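Local coordinates for protein putative sugar kinase PH1459 (Pyrococcus horikoshii, PDB 3EWM) that probably phosphorylates a sugar, perhaps fructose, with ATP as phosphate donor, as a carbohydrate kinase of the PfkB family, at residues I4-E9 / I127-S132; L156-V161 / A186-A191; M210-T215 / R222-E227. One frame throughout, in Å; residues are numbered along the deposited sequence.

How the contacts relate
From the N terminus, contact 1 closes first: between 4-9 and 127-132 lie 117 residues, which build the smaller four-stranded sheet, add strands 49-57 and 79-82 to the large sheet on the other side of strand 3-7, and thread several helices. Contact 2 (156-161 with 186-191) closes a shorter excursion that holds helix 172-185, and contact 3 (210-215 with 222-227) closes a hairpin turn. The three loops follow in series; none nests in or crosses another. They form one continuous sheet in the same order: strand 127-131 of contact 1 adjoins strand 156-160 of contact 2, and strand 188-192 adjoins strand 211-215 of contact 3. Centres of contacts 1 and 3 lie about 19 Å apart.

Contact 1: residues I4-E9 / I127-S132; sequences IASIGE and IVNFGS
Ser6 and Asn129 pair across two parallel strands, 4-7 and 127-131, in the interior of the large sheet of this ribokinase-like fold; the axes approach to 4.5 Å at 22°. Three backbone hydrogen bonds fix the register. Ala5 N donates to Ile127 O at 2.8 Å, Asn129 N to Ala5 O at 2.7 Å, and Ile7 N to Asn129 O, also at 2.7 Å. Asn129 thus grips the residues before and after Ser6, as a parallel ladder requires.

CG of Asn129 stands anti to the backbone N (chi1 168°), and the amide is turned so that ND2 donates to Ser6 OG at 3.2 Å, the oxygen in the amide plane and the N-H...O angle 167°. Both residues are buried, Ser6 against Pro36 of helix 35-45 and Asn129 against that helix and helix 245-259. An alanine at Asn129 would probably leave Ser6 OG without this donor and open a gap toward Met250 and Leu254.

Apolar contacts occupy both faces. Beside Ser6 and Asn129, Ile4 CG1 lies 4.0 Å from Ile127 CB. On the face toward helix 140-151, Ile7 CG2 rests 4.0 Å from Val128 CG1 and 3.8 Å from Phe130 CB.

Contact 2: residues L156-V161 / A186-A191; sequences LIAFDV and ADIVKA
From Ile157 and Ile188 to Val161 and Lys190, strands 156-160 and 188-191 run parallel, their axes 4.7 Å apart and 9° from alignment. The ladder starts where Ile188 N donates to Ile157 O (3.0 Å) and ends with an almost straight bond, 177° at the hydrogen, from Val161 N to Lys190 O. Before the first rung a side chain takes the place of a backbone carbonyl: Asp187 OD2 accepts Ile157 N at 2.7 Å through its anti lone pair. Leu156 crosses that carboxylate at about a right angle, with CD2 3.7 Å from Asp187 CG.

CB of Ala158 meets CB of Ile188 at 3.9 Å, on the face toward helix 245-259; on the other, CB of Phe159 touches CB of Ala186 at 3.7 Å, the phenyl ring leading off toward helix 172-185. Lys190 lies alongside Asp160, extended until a bend at chi4 (-76°) places NZ 3.4 Å from Asp160 OD1, a salt bridge whose hydrogen bond is weak.

Helix 172-185 links the strands into a beta-alpha-beta unit; Lys190, an ATP-binding residue, lies midway along its second strand, 188-192, its side chain near that of Thr215, which also binds ATP.

Contact 3: residues M210-T215 / R222-E227; sequences MLTAIT and RLIKNE
Met210, present as selenomethionine, meets Lys225 at the open end of an antiparallel beta hairpin, strands 211-215 and 220-225, near one edge of the large sheet, with strand 228-233 beyond it. The axes come within 4.7 Å of each other at 158°. Lys225 curls around the Met210 carbonyl: its CG, CD and CE all flank the oxygen, and the bend at chi4 places NZ 2.7 Å from Met210 O. A C=O...N angle of 120°, in the carbonyl plane, puts that bond on a lone pair.

Leu211 brings CD1 to 3.6 Å from Ile224 O, and its side chain reaches helices 245-259 and 265-279. Thr212 forms a hydrogen-bonded pair with Ile224: Thr212 N donates to Ile224 O at 2.9 Å, and Ile224 N to Thr212 O at 2.7 Å. A water joins Thr212 OG1 to the same Ile224 O, to which it donates at 2.6 Å; OG1 is also bonded to Gly208 N.

Ala213 and Leu223 make the non-hydrogen-bonded pair, where packing takes over and Ala213 CB lies 3.7 Å from Leu223 CD2. Ile214 then pairs with Arg222 through two backbone bonds, of which Arg222 N to Ile214 O is the more bent, 141° at the hydrogen. Arg222 NE makes a salt bridge with Asp231 OD2 on strand 228-233. Ile214 CG1 instead abuts Ile224 CD1 at 3.5 Å, the two side chains crossing at a slant.

Thr215, an ATP-binding residue, turns away from the partner strand, and its OG1 makes a weak hydrogen bond to Ala191 O on strand 188-192.

Contact 1: residues I4-E9 / I127-S132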
loop_
_atom_site.group_PDB
_atom_site.type_symbol
_atom_site.label_atom_id
_atom_site.label_comp_id
_atom_site.label_asym_id
_atom_site.label_seq_id
_atom_site.Cartn_x
_atom_site.Cartn_y
_atom_site.Cartn_z
ATOM N N ILE A 4 27.217 3.459 12.564
ATOM C CA ILE A 4 25.967 3.066 13.191
ATOM C C ILE A 4 25.064 2.401 12.153
ATOM O O ILE A 4 24.753 2.986 11.114
ATOM C CB ILE A 4 25.266 4.254 13.864
ATOM C CG1 ILE A 4 26.173 4.822 14.975
ATOM C CG2 ILE A 4 23.905 3.808 14.409
ATOM C CD1 ILE A 4 25.696 6.137 15.590
ATOM N N ALA A 5 24.676 1.161 12.418
ATOM C CA ALA A 5 23.816 0.420 11.491
ATOM C C ALA A 5 22.426 0.367 12.063
ATOM O O ALA A 5 22.243 0.049 13.240
ATOM C CB ALA A 5 24.336 -0.984 11.254
ATOM N N SER A 6 21.441 0.677 11.236
ATOM C CA SER A 6 20.062 0.494 11.635
ATOM C C SER A 6 19.469 -0.663 10.858
ATOM O O SER A 6 19.821 -0.907 9.697
ATOM C CB SER A 6 19.257 1.767 11.414
ATOM O OG SER A 6 19.826 2.837 12.149
ATOM N N ILE A 7 18.605 -1.413 11.516
ATOM C CA ILE A 7 17.983 -2.548 10.864
ATOM C C ILE A 7 16.511 -2.558 11.164
ATOM O O ILE A 7 16.099 -2.447 12.314
ATOM C CB ILE A 7 18.665 -3.929 11.204
ATOM C CG1 ILE A 7 17.941 -5.080 10.486
ATOM C CG2 ILE A 7 18.775 -4.176 12.726
ATOM C CD1 ILE A 7 18.611 -6.446 10.666
ATOM N N GLY A 8 15.714 -2.687 10.116
ATOM C CA GLY A 8 14.276 -2.811 10.283
ATOM C C GLY A 8 13.539 -2.221 9.095
ATOM O O GLY A 8 14.048 -2.221 7.976
ATOM N N GLU A 9 12.355 -1.686 9.374
ATOM C CA GLU A 9 11.411 -1.289 8.365
ATOM C C GLU A 9 11.902 -0.079 7.568
ATOM O O GLU A 9 12.407 0.898 8.131
ATOM C CB GLU A 9 10.022 -1.038 8.982
ATOM C CG GLU A 9 9.903 0.143 9.884
ATOM C CD GLU A 9 10.326 -0.116 11.320
ATOM O OE1 GLU A 9 11.037 -1.112 11.588
ATOM O OE2 GLU A 9 9.973 0.731 12.176
ATOM N N ILE A 127 27.426 0.588 16.802
ATOM C CA ILE A 127 26.072 0.567 17.335
ATOM C C ILE A 127 25.144 0.002 16.268
ATOM O O ILE A 127 25.234 0.372 15.094
ATOM C CB ILE A 127 25.574 1.952 17.756
ATOM C CG1 ILE A 127 26.567 2.619 18.715
ATOM C CG2 ILE A 127 24.135 1.863 18.365
ATOM C CD1 ILE A 127 26.129 3.981 19.189
ATOM N N VAL A 128 24.275 -0.907 16.689
ATOM C CA VAL A 128 23.203 -1.418 15.826
ATOM C C VAL A 128 21.846 -1.031 16.410
ATOM O O VAL A 128 21.538 -1.298 17.568
ATOM C CB VAL A 128 23.296 -2.942 15.603
ATOM C CG1 VAL A 128 22.102 -3.462 14.799
ATOM C CG2 VAL A 128 24.589 -3.287 14.892
ATOM N N ASN A 129 21.048 -0.389 15.582
ATOM C CA ASN A 129 19.785 0.165 16.020
ATOM C C ASN A 129 18.624 -0.629 15.412
ATOM O O ASN A 129 18.592 -0.878 14.209
ATOM C CB ASN A 129 19.720 1.619 15.548
ATOM C CG ASN A 129 18.365 2.206 15.694
ATOM O OD1 ASN A 129 17.784 2.183 16.778
ATOM N ND2 ASN A 129 17.832 2.728 14.602
ATOM N N PHE A 130 17.682 -1.032 16.256
ATOM C CA PHE A 130 16.442 -1.637 15.771
ATOM C C PHE A 130 15.243 -1.180 16.596
ATOM O O PHE A 130 15.392 -0.552 17.659
ATOM C CB PHE A 130 16.580 -3.177 15.647
ATOM C CG PHE A 130 16.510 -3.924 16.953
ATOM C CD1 PHE A 130 15.488 -4.851 17.172
ATOM C CD2 PHE A 130 17.467 -3.739 17.944
ATOM C CE1 PHE A 130 15.430 -5.570 18.371
ATOM C CE2 PHE A 130 17.406 -4.442 19.147
ATOM C CZ PHE A 130 16.387 -5.352 19.358
ATOM N N GLY A 131 14.055 -1.441 16.077
ATOM C CA GLY A 131 12.815 -0.980 16.686
ATOM C C GLY A 131 11.859 -2.146 16.642
ATOM O O GLY A 131 12.174 -3.190 16.037
ATOM N N SER A 132 10.713 -1.983 17.293
ATOM C CA SER A 132 9.791 -3.105 17.445
ATOM C C SER A 132 8.943 -3.404 16.201
ATOM O O SER A 132 8.471 -4.518 16.032
ATOM C CB SER A 132 8.926 -2.934 18.682
ATOM O OG SER A 132 7.832 -2.089 18.438
#

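Contact 2: residues L156-V161 / A186-A191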
loop_
_atom_site.group_PDB
_atom_site.type_symbol
_atom_site.label_atom_id
_atom_site.label_comp_id
_atom_site.label_asym_id
_atom_site.label_seq_id
_atom_site.Cartn_x
_atom_site.Cartn_y
_atom_site.Cartn_z
ATOM N N LEU A 156 27.262 -2.216 20.405
ATOM C CA LEU A 156 26.157 -1.747 21.224
ATOM C C LEU A 156 24.831 -1.897 20.464
ATOM O O LEU A 156 24.752 -1.645 19.259
ATOM C CB LEU A 156 26.368 -0.287 21.629
ATOM C CG LEU A 156 27.589 -0.032 22.497
ATOM C CD1 LEU A 156 27.761 1.445 22.783
ATOM C CD2 LEU A 156 27.480 -0.841 23.801
ATOM N N ILE A 157 23.808 -2.318 21.189
ATOM C CA ILE A 157 22.501 -2.544 20.624
ATOM C C ILE A 157 21.551 -1.490 21.160
ATOM O O ILE A 157 21.478 -1.261 22.361
ATOM C CB ILE A 157 21.990 -3.969 20.975
ATOM C CG1 ILE A 157 22.901 -5.024 20.346
ATOM C CG2 ILE A 157 20.541 -4.152 20.545
ATOM C CD1 ILE A 157 22.824 -6.349 21.043
ATOM N N ALA A 158 20.829 -0.847 20.258
ATOM C CA ALA A 158 19.849 0.162 20.646
ATOM C C ALA A 158 18.480 -0.228 20.116
ATOM O O ALA A 158 18.345 -0.668 18.965
ATOM C CB ALA A 158 20.272 1.544 20.125
ATOM N N PHE A 159 17.464 -0.074 20.966
ATOM C CA PHE A 159 16.127 -0.526 20.650
ATOM C C PHE A 159 15.128 0.570 20.998
ATOM O O PHE A 159 15.075 1.017 22.132
ATOM C CB PHE A 159 15.822 -1.825 21.410
ATOM C CG PHE A 159 14.456 -2.412 21.108
ATOM C CD1 PHE A 159 14.173 -2.946 19.858
ATOM C CD2 PHE A 159 13.460 -2.420 22.072
ATOM C CE1 PHE A 159 12.931 -3.511 19.579
ATOM C CE2 PHE A 159 12.206 -2.970 21.810
ATOM C CZ PHE A 159 11.940 -3.529 20.549
ATOM N N ASP A 160 14.427 1.046 19.981
ATOM C CA ASP A 160 13.304 1.943 20.135
ATOM C C ASP A 160 12.087 1.036 20.269
ATOM O O ASP A 160 11.758 0.278 19.364
ATOM C CB ASP A 160 13.230 2.834 18.896
ATOM C CG ASP A 160 12.081 3.814 18.926
ATOM O OD1 ASP A 160 11.368 3.924 19.952
ATOM O OD2 ASP A 160 11.889 4.466 17.881
ATOM N N VAL A 161 11.447 1.080 21.427
ATOM C CA VAL A 161 10.304 0.228 21.697
ATOM C C VAL A 161 9.209 0.517 20.650
ATOM O O VAL A 161 8.555 -0.403 20.152
ATOM C CB VAL A 161 9.800 0.431 23.158
ATOM C CG1 VAL A 161 8.519 -0.316 23.400
ATOM C CG2 VAL A 161 10.899 -0.009 24.157
ATOM N N ALA A 186 19.182 -5.218 24.488
ATOM C CA ALA A 186 19.595 -3.853 24.189
ATOM C C ALA A 186 20.443 -3.226 25.291
ATOM O O ALA A 186 20.141 -3.342 26.476
ATOM C CB ALA A 186 18.383 -2.976 23.871
ATOM N N ASP A 187 21.507 -2.563 24.866
ATOM C CA ASP A 187 22.292 -1.696 25.732
ATOM C C ASP A 187 21.548 -0.394 25.973
ATOM O O ASP A 187 21.571 0.145 27.071
ATOM C CB ASP A 187 23.608 -1.375 25.053
ATOM C CG ASP A 187 24.453 -2.606 24.847
ATOM O OD1 ASP A 187 25.076 -3.050 25.833
ATOM O OD2 ASP A 187 24.492 -3.111 23.708
ATOM N N ILE A 188 20.899 0.093 24.918
ATOM C CA ILE A 188 20.261 1.394 24.914
ATOM C C ILE A 188 18.822 1.139 24.565
ATOM O O ILE A 188 18.514 0.513 23.544
ATOM C CB ILE A 188 20.900 2.319 23.850
ATOM C CG1 ILE A 188 22.381 2.545 24.163
ATOM C CG2 ILE A 188 20.150 3.643 23.744
ATOM C CD1 ILE A 188 23.258 2.497 22.922
ATOM N N VAL A 189 17.926 1.602 25.422
ATOM C CA VAL A 189 16.508 1.463 25.157
ATOM C C VAL A 189 15.874 2.842 25.192
ATOM O O VAL A 189 16.137 3.645 26.104
ATOM C CB VAL A 189 15.821 0.498 26.178
ATOM C CG1 VAL A 189 14.286 0.553 26.064
ATOM C CG2 VAL A 189 16.321 -0.920 25.969
ATOM N N LYS A 190 15.079 3.111 24.161
ATOM C CA LYS A 190 14.258 4.293 24.085
ATOM C C LYS A 190 12.788 3.887 24.151
ATOM O O LYS A 190 12.335 3.011 23.408
ATOM C CB LYS A 190 14.551 5.047 22.777
ATOM C CG LYS A 190 13.651 6.236 22.554
ATOM C CD LYS A 190 13.950 6.895 21.206
ATOM C CE LYS A 190 12.883 7.889 20.835
ATOM N NZ LYS A 190 11.635 7.250 20.359
ATOM N N ALA A 191 12.040 4.538 25.042
ATOM C CA ALA A 191 10.635 4.269 25.191
ATOM C C ALA A 191 9.940 5.519 25.671
ATOM O O ALA A 191 10.540 6.321 26.379
ATOM C CB ALA A 191 10.403 3.123 26.193
#

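Contact 3: residues M210-T215 / R222-E227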
loop_
_atom_site.group_PDB
_atom_site.type_symbol
_atom_site.label_atom_id
_atom_site.label_comp_id
_atom_site.label_asym_id
_atom_site.label_seq_id
_atom_site.Cartn_x
_atom_site.Cartn_y
_atom_site.Cartn_z
HETATM N N MSE A 210 22.794 -0.472 29.507
HETATM C CA MSE A 210 23.720 0.638 29.624
HETATM C C MSE A 210 23.001 1.967 29.834
HETATM O O MSE A 210 23.481 2.831 30.576
HETATM C CB MSE A 210 24.589 0.703 28.375
HETATM C CG MSE A 210 25.072 2.089 27.988
HETATM SE SE MSE A 210 26.241 2.123 26.418
HETATM C CE MSE A 210 27.834 1.308 27.214
ATOM N N LEU A 211 21.862 2.138 29.160
ATOM C CA LEU A 211 21.167 3.422 29.157
ATOM C C LEU A 211 19.719 3.307 28.728
ATOM O O LEU A 211 19.374 2.581 27.794
ATOM C CB LEU A 211 21.890 4.416 28.236
ATOM C CG LEU A 211 21.264 5.802 28.102
ATOM C CD1 LEU A 211 21.572 6.611 29.346
ATOM C CD2 LEU A 211 21.755 6.506 26.850
ATOM N N THR A 212 18.864 4.050 29.408
ATOM C CA THR A 212 17.467 4.095 29.037
ATOM C C THR A 212 17.095 5.545 28.796
ATOM O O THR A 212 17.407 6.414 29.617
ATOM C CB THR A 212 16.586 3.503 30.152
ATOM O OG1 THR A 212 17.097 2.218 30.503
ATOM C CG2 THR A 212 15.166 3.354 29.690
ATOM N N ALA A 213 16.438 5.797 27.668
ATOM C CA ALA A 213 15.936 7.119 27.355
ATOM C C ALA A 213 14.435 7.015 27.376
ATOM O O ALA A 213 13.851 6.253 26.604
ATOM C CB ALA A 213 16.430 7.587 25.996
ATOM N N ILE A 214 13.811 7.743 28.299
ATOM C CA ILE A 214 12.367 7.728 28.393
ATOM C C ILE A 214 11.872 9.066 27.895
ATOM O O ILE A 214 12.203 10.104 28.467
ATOM C CB ILE A 214 11.837 7.447 29.844
ATOM C CG1 ILE A 214 12.283 6.069 30.364
ATOM C CG2 ILE A 214 10.315 7.530 29.886
ATOM C CD1 ILE A 214 12.056 4.890 29.413
ATOM N N THR A 215 11.083 9.032 26.826
ATOM C CA THR A 215 10.533 10.244 26.256
ATOM C C THR A 215 9.240 10.645 26.980
ATOM O O THR A 215 8.411 9.804 27.353
ATOM C CB THR A 215 10.311 10.103 24.734
ATOM O OG1 THR A 215 9.404 9.019 24.475
ATOM C CG2 THR A 215 11.650 9.828 24.018
ATOM N N ARG A 222 14.031 11.834 29.720
ATOM C CA ARG A 222 14.764 11.457 30.901
ATOM C C ARG A 222 15.778 10.390 30.501
ATOM O O ARG A 222 15.479 9.504 29.712
ATOM C CB ARG A 222 13.754 10.957 31.934
ATOM C CG ARG A 222 14.247 10.018 33.002
ATOM C CD ARG A 222 13.063 9.565 33.891
ATOM N NE ARG A 222 12.262 10.693 34.348
ATOM C CZ ARG A 222 10.934 10.783 34.284
ATOM N NH1 ARG A 222 10.184 9.785 33.815
ATOM N NH2 ARG A 222 10.343 11.884 34.722
ATOM N N LEU A 223 16.994 10.509 31.016
ATOM C CA LEU A 223 18.022 9.518 30.752
ATOM C C LEU A 223 18.330 8.798 32.035
ATOM O O LEU A 223 18.614 9.428 33.048
ATOM C CB LEU A 223 19.290 10.154 30.199
ATOM C CG LEU A 223 19.155 10.856 28.849
ATOM C CD1 LEU A 223 20.498 11.420 28.456
ATOM C CD2 LEU A 223 18.619 9.909 27.787
ATOM N N ILE A 224 18.253 7.479 31.986
ATOM C CA ILE A 224 18.477 6.651 33.160
ATOM C C ILE A 224 19.681 5.747 32.940
ATOM O O ILE A 224 19.760 5.011 31.947
ATOM C CB ILE A 224 17.239 5.806 33.490
ATOM C CG1 ILE A 224 16.018 6.708 33.629
ATOM C CG2 ILE A 224 17.466 4.986 34.773
ATOM C CD1 ILE A 224 14.914 6.337 32.705
ATOM N N LYS A 225 20.626 5.825 33.865
ATOM C CA LYS A 225 21.705 4.853 33.932
ATOM C C LYS A 225 21.780 4.332 35.353
ATOM O O LYS A 225 21.984 5.105 36.304
ATOM C CB LYS A 225 23.038 5.441 33.478
ATOM C CG LYS A 225 24.146 4.402 33.476
ATOM C CD LYS A 225 25.262 4.755 32.528
ATOM C CE LYS A 225 26.287 3.611 32.455
ATOM N NZ LYS A 225 25.681 2.291 32.068
ATOM N N ASN A 226 21.588 3.020 35.484
ATOM C CA ASN A 226 21.448 2.362 36.785
ATOM C C ASN A 226 20.367 3.042 37.613
ATOM O O ASN A 226 19.186 2.953 37.272
ATOM C CB ASN A 226 22.794 2.304 37.512
ATOM C CG ASN A 226 23.874 1.671 36.665
ATOM O OD1 ASN A 226 24.971 2.213 36.528
ATOM N ND2 ASN A 226 23.560 0.529 36.064
ATOM N N GLU A 227 20.775 3.744 38.671
ATOM C CA GLU A 227 19.840 4.452 39.544
ATOM C C GLU A 227 19.778 5.935 39.187
ATOM O O GLU A 227 18.859 6.636 39.619
ATOM C CB GLU A 227 20.247 4.304 41.020
ATOM C CG GLU A 227 21.348 3.271 41.293
ATOM C CD GLU A 227 22.752 3.852 41.162
ATOM O OE1 GLU A 227 23.434 3.994 42.203
ATOM O OE2 GLU A 227 23.173 4.180 40.027
HETATM O O HOH W 1 19.101 2.512 32.329
#